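Local coordinates for protein toll (Drosophila melanogaster, PDB 4LXR), which binds the cleaved, active form of the cytokine Spaetzle through its leucine-rich-repeat ectodomain and activates the pathway for dorsal-ventral patterning and antifungal defence, at residues L201-L206 with I225-I230; N157-P162 with S179-Q184. All coordinates share one frame; numbering follows the deposited sequence.

Contact 1: L201-L206 with I225-I230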
# COMPACT_ATOMS: atom_id res chain seq x y z
N LEU A 201 35.61 -6.85 3.45
CA LEU A 201 36.50 -6.49 2.36
C LEU A 201 35.71 -6.17 1.11
O LEU A 201 36.25 -6.24 0.01
CB LEU A 201 37.48 -7.62 2.06
CG LEU A 201 38.45 -7.95 3.20
CD1 LEU A 201 39.14 -9.32 3.01
CD2 LEU A 201 39.50 -6.85 3.30
N TRP A 202 34.44 -5.80 1.29
CA TRP A 202 33.54 -5.57 0.14
C TRP A 202 33.97 -4.34 -0.64
O TRP A 202 34.64 -3.44 -0.10
CB TRP A 202 32.07 -5.46 0.59
CG TRP A 202 31.88 -4.49 1.72
CD1 TRP A 202 32.09 -4.73 3.05
CD2 TRP A 202 31.47 -3.12 1.63
NE1 TRP A 202 31.82 -3.60 3.80
CE2 TRP A 202 31.45 -2.59 2.94
CE3 TRP A 202 31.11 -2.29 0.56
CZ2 TRP A 202 31.10 -1.27 3.20
CZ3 TRP A 202 30.75 -0.98 0.83
CH2 TRP A 202 30.74 -0.49 2.14
N SER A 203 33.59 -4.31 -1.92
CA SER A 203 33.87 -3.17 -2.81
C SER A 203 35.35 -2.86 -2.85
O SER A 203 35.77 -1.71 -2.69
CB SER A 203 33.08 -1.93 -2.40
OG SER A 203 31.70 -2.09 -2.65
N ASN A 204 36.15 -3.91 -3.05
CA ASN A 204 37.56 -3.76 -3.33
C ASN A 204 37.82 -4.35 -4.70
O ASN A 204 36.91 -4.45 -5.51
CB ASN A 204 38.39 -4.43 -2.23
CG ASN A 204 38.56 -3.53 -1.03
OD1 ASN A 204 39.29 -2.54 -1.10
ND2 ASN A 204 37.84 -3.82 0.07
N GLN A 205 39.05 -4.76 -4.99
CA GLN A 205 39.30 -5.37 -6.30
C GLN A 205 40.17 -6.60 -6.11
O GLN A 205 41.22 -6.75 -6.75
CB GLN A 205 39.84 -4.34 -7.33
CG GLN A 205 41.07 -3.52 -6.87
CD GLN A 205 41.51 -2.46 -7.89
OE1 GLN A 205 41.10 -1.30 -7.80
NE2 GLN A 205 42.34 -2.84 -8.84
N LEU A 206 39.71 -7.47 -5.22
CA LEU A 206 40.42 -8.69 -4.85
C LEU A 206 40.16 -9.82 -5.85
O LEU A 206 39.35 -10.72 -5.60
CB LEU A 206 40.02 -9.13 -3.44
CG LEU A 206 40.38 -8.15 -2.31
CD1 LEU A 206 39.55 -8.47 -1.07
CD2 LEU A 206 41.90 -8.19 -1.99
N ILE A 225 33.10 -10.40 0.91
CA ILE A 225 33.85 -9.99 -0.24
C ILE A 225 32.93 -9.65 -1.40
O ILE A 225 33.30 -9.80 -2.56
CB ILE A 225 34.90 -11.06 -0.69
CG1 ILE A 225 34.26 -12.44 -0.85
CG2 ILE A 225 36.04 -11.13 0.32
CD1 ILE A 225 35.24 -13.53 -1.35
N HIS A 226 31.72 -9.18 -1.08
CA HIS A 226 30.80 -8.74 -2.12
C HIS A 226 31.36 -7.58 -2.94
O HIS A 226 32.18 -6.81 -2.45
CB HIS A 226 29.37 -8.50 -1.59
CG HIS A 226 29.14 -7.17 -0.91
ND1 HIS A 226 29.15 -7.03 0.46
CD2 HIS A 226 28.77 -5.97 -1.41
CE1 HIS A 226 28.86 -5.78 0.78
NE2 HIS A 226 28.62 -5.11 -0.34
N ASP A 227 30.96 -7.52 -4.21
CA ASP A 227 31.38 -6.47 -5.15
C ASP A 227 32.92 -6.31 -5.24
O ASP A 227 33.46 -5.23 -4.98
CB ASP A 227 30.73 -5.12 -4.80
CG ASP A 227 31.13 -4.02 -5.75
OD1 ASP A 227 31.26 -4.30 -6.96
OD2 ASP A 227 31.33 -2.88 -5.28
N ASN A 228 33.60 -7.39 -5.61
CA ASN A 228 35.04 -7.34 -5.81
C ASN A 228 35.42 -7.69 -7.23
O ASN A 228 36.57 -8.01 -7.48
CB ASN A 228 35.75 -8.30 -4.85
CG ASN A 228 36.22 -7.61 -3.59
OD1 ASN A 228 37.29 -7.02 -3.58
ND2 ASN A 228 35.41 -7.66 -2.54
N GLY A 229 34.45 -7.66 -8.14
CA GLY A 229 34.69 -8.01 -9.53
C GLY A 229 35.27 -9.41 -9.70
O GLY A 229 36.00 -9.66 -10.64
N ILE A 230 34.94 -10.32 -8.77
CA ILE A 230 35.48 -11.68 -8.81
C ILE A 230 34.79 -12.54 -9.87
O ILE A 230 33.56 -12.64 -9.89
CB ILE A 230 35.36 -12.37 -7.42
CG1 ILE A 230 36.13 -11.60 -6.35
CG2 ILE A 230 35.87 -13.82 -7.48
CD1 ILE A 230 36.07 -12.26 -4.97
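The recurring asparagine position in the turns after the short strands of the leucine-rich-repeat solenoid joins repeats 3 and 4 here, N228 reaching from 225-230 into the turn of 201-206. Its ND2 donates to L201 O at 3.0 Å, in the amide plane and almost straight (178°), and also to I225 O in its own turn. N204 ND2 reaches L201 O from the opposite face of the carbonyl plane, so two asparagines grip one buried oxygen. The other branch, N228 OD1, accepts L206 N at 3.0 Å. Backbone S203 N donates a hydrogen bond to H226 O at 2.9 Å. S203 OG meets the anti lone pair of D227 OD2 at 2.8 Å. CG of both W202 (chi1 50°) and H226 sits between the backbone N and the carbonyl carbon, the side chains side by side and pointing the same way. W202 CB sits over one face of the H226 imidazole, 3.4 Å from its centroid; the five-membered ring of W202 is nearly parallel to it (3°) but slid aside. H226 ND1 is bonded to D224, and both aromatic residues pack against the Spaetzle chains. The segments follow strands 198-200 and 222-224; N252, in the loop after strand 246-248, repeats the scheme, accepting N228 N and I230 N and donating to I225 O.

Contact 2: N157-P162 with S179-Q184. With EPE (4-(2-hydroxyethyl)-1-piperazine ethanesulfonic acid), chain N.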
# COMPACT_ATOMS: atom_id res chain seq x y z
N ASN A 157 40.57 4.96 -0.27
CA ASN A 157 41.03 4.44 -1.56
C ASN A 157 42.35 3.67 -1.45
O ASN A 157 43.24 3.82 -2.28
CB ASN A 157 41.10 5.54 -2.63
CG ASN A 157 39.70 5.95 -3.11
OD1 ASN A 157 39.11 5.29 -3.96
ND2 ASN A 157 39.13 7.01 -2.50
N ILE A 158 42.44 2.85 -0.40
CA ILE A 158 43.67 2.14 -0.09
C ILE A 158 43.95 1.03 -1.10
O ILE A 158 43.17 0.08 -1.24
CB ILE A 158 43.64 1.58 1.32
CG1 ILE A 158 43.37 2.72 2.30
CG2 ILE A 158 45.01 0.91 1.63
CD1 ILE A 158 43.00 2.24 3.71
N GLU A 159 45.07 1.17 -1.79
CA GLU A 159 45.55 0.20 -2.78
C GLU A 159 46.26 -1.01 -2.15
O GLU A 159 46.21 -2.11 -2.70
CB GLU A 159 46.50 0.89 -3.77
CG GLU A 159 45.76 1.96 -4.60
CD GLU A 159 46.67 2.87 -5.41
OE1 GLU A 159 46.29 3.20 -6.56
OE2 GLU A 159 47.73 3.28 -4.91
N GLU A 160 46.94 -0.78 -1.03
CA GLU A 160 47.65 -1.87 -0.37
C GLU A 160 47.93 -1.53 1.09
O GLU A 160 48.03 -0.36 1.45
CB GLU A 160 48.95 -2.19 -1.11
CG GLU A 160 49.92 -1.03 -1.16
CD GLU A 160 50.78 -1.04 -2.41
OE1 GLU A 160 51.76 -1.82 -2.45
OE2 GLU A 160 50.48 -0.27 -3.36
N MET A 161 48.03 -2.55 1.93
CA MET A 161 48.41 -2.32 3.32
C MET A 161 49.59 -3.19 3.69
O MET A 161 49.48 -4.41 3.67
CB MET A 161 47.25 -2.64 4.26
CG MET A 161 46.05 -1.73 4.05
SD MET A 161 44.56 -2.46 4.74
CE MET A 161 43.43 -1.05 4.77
N PRO A 162 50.72 -2.55 4.04
CA PRO A 162 51.88 -3.33 4.47
C PRO A 162 51.46 -4.06 5.73
O PRO A 162 50.66 -3.54 6.52
CB PRO A 162 52.98 -2.27 4.74
CG PRO A 162 52.59 -1.10 3.87
CD PRO A 162 51.04 -1.11 3.89
N SER A 179 35.17 -0.77 0.51
CA SER A 179 35.21 0.41 -0.36
C SER A 179 36.58 1.06 -0.43
O SER A 179 36.73 2.27 -0.28
CB SER A 179 34.12 1.42 0.02
OG SER A 179 33.78 2.20 -1.11
N ASN A 180 37.58 0.24 -0.69
CA ASN A 180 38.92 0.74 -0.90
C ASN A 180 39.36 0.27 -2.26
O ASN A 180 38.52 0.08 -3.15
CB ASN A 180 39.87 0.28 0.22
CG ASN A 180 39.73 1.13 1.47
OD1 ASN A 180 40.15 2.29 1.50
ND2 ASN A 180 39.10 0.57 2.52
N LYS A 181 40.66 0.09 -2.45
CA LYS A 181 41.17 -0.36 -3.74
C LYS A 181 42.09 -1.57 -3.58
O LYS A 181 43.04 -1.75 -4.35
CB LYS A 181 41.89 0.79 -4.47
CG LYS A 181 40.97 1.87 -5.06
CD LYS A 181 41.82 3.01 -5.68
CE LYS A 181 40.99 4.04 -6.46
NZ LYS A 181 41.85 5.12 -7.10
N LEU A 182 41.81 -2.40 -2.58
CA LEU A 182 42.69 -3.53 -2.28
C LEU A 182 42.73 -4.57 -3.40
O LEU A 182 41.69 -5.02 -3.87
CB LEU A 182 42.32 -4.18 -0.93
CG LEU A 182 42.64 -3.27 0.26
CD1 LEU A 182 41.97 -3.75 1.53
CD2 LEU A 182 44.16 -3.13 0.44
N ARG A 183 43.93 -4.95 -3.82
CA ARG A 183 44.10 -5.96 -4.87
C ARG A 183 44.54 -7.30 -4.32
O ARG A 183 44.32 -8.35 -4.94
CB ARG A 183 45.17 -5.52 -5.87
CG ARG A 183 44.88 -4.25 -6.59
CD ARG A 183 46.02 -3.26 -6.41
NE ARG A 183 46.09 -2.39 -7.57
CZ ARG A 183 45.35 -1.30 -7.75
NH1 ARG A 183 44.47 -0.93 -6.81
NH2 ARG A 183 45.49 -0.58 -8.85
N GLN A 184 45.21 -7.26 -3.17
CA GLN A 184 45.75 -8.45 -2.55
C GLN A 184 45.48 -8.44 -1.05
O GLN A 184 45.49 -7.38 -0.42
CB GLN A 184 47.29 -8.56 -2.79
CG GLN A 184 47.72 -8.43 -4.25
CD GLN A 184 47.27 -9.61 -5.10
OE1 GLN A 184 46.92 -10.68 -4.57
NE2 GLN A 184 47.27 -9.44 -6.43
N1 EPE N . 35.95 3.29 -4.67
C2 EPE N . 37.24 3.10 -5.38
C3 EPE N . 37.18 1.92 -6.33
N4 EPE N . 36.67 0.70 -5.71
C5 EPE N . 35.76 0.76 -4.58
C6 EPE N . 35.61 2.10 -3.87
C7 EPE N . 36.61 -0.51 -6.51
C8 EPE N . 37.97 -0.81 -7.11
O8 EPE N . 38.92 -0.85 -6.08
C9 EPE N . 36.10 4.39 -3.70
C10 EPE N . 35.31 5.63 -4.13
S EPE N . 35.28 6.93 -2.87
O1S EPE N . 35.67 6.40 -1.56
O2S EPE N . 36.24 7.97 -3.23
O3S EPE N . 33.94 7.49 -2.80
O HOH W 1 37.77 4.67 -0.35
O HOH W 2 44.06 3.39 -8.18
O HOH W 3 46.68 -4.79 -2.32
O HOH W 4 47.34 -5.33 0.59
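I158 and N180 lie side by side and point the same way, the amide of N180 running beside the CG1 branch of I158, with CG1 3.3 Å from N180 OD1. N180 CG stands anti to its own carbonyl carbon (chi1 -80°), beside the backbone N. OD1 accepts I158 N at 3.0 Å in a nearly straight bond (173°), the donor tilted from the amide carbonyl plane; OD1 also takes A156 N, while ND2 donates to F177 O and L154 O. An alanine here would probably leave the I158 and A156 amides without this acceptor and the F177 and L154 carbonyls without this donor. I158 O accepts K181 N at 2.8 Å. L182 CD2 lies 4.3 Å from both I158 CG2 and M161 CG, an apolar patch beside the polar one. E159 runs alongside K181 and R183, its carboxylate plane turned 74° from the guanidinium. R183 NH1 instead donates in plane to K181 O, and E159 OE1 stays 4.5 Å from R183 NH2, outside the guanidinium plane. N157 ND2 donates a hydrogen bond to O2S of EPE, a buffer molecule probably from the crystallisation liquor, at 3.1 Å. The chemistry thus divides: the buried amide of N180 serves backbone groups through direct bonds, whereas E159 OE1 reaches K181 NZ through water 2, and its approach to R183 is only a proximity of charges that probably contributes weak attraction.

In the fold
Contact 2 joins repeats 1 and 2 and contact 1 joins repeats 3 and 4, their centres about 11 Å apart along the solenoid. They meet directly between repeats 2 and 3: W202 O lies 2.8 Å from S179 N and Q205 N 2.9 Å from L182 O, both probable hydrogen bonds. N204 carries the asparagine pattern across this junction, since its OD1 accepts L182 N. A single asparagine position therefore recurs at N180, N204 and N228. The surroundings differ: 201-206 and 225-230 touch both Spaetzle chains, whereas no other protein chain of the assembly reaches 157-162 or 179-184. EPE hydrogen-bonds N157 and the N180 carbonyl in contact 2 and Q205 OE1 in contact 1, bridging the two.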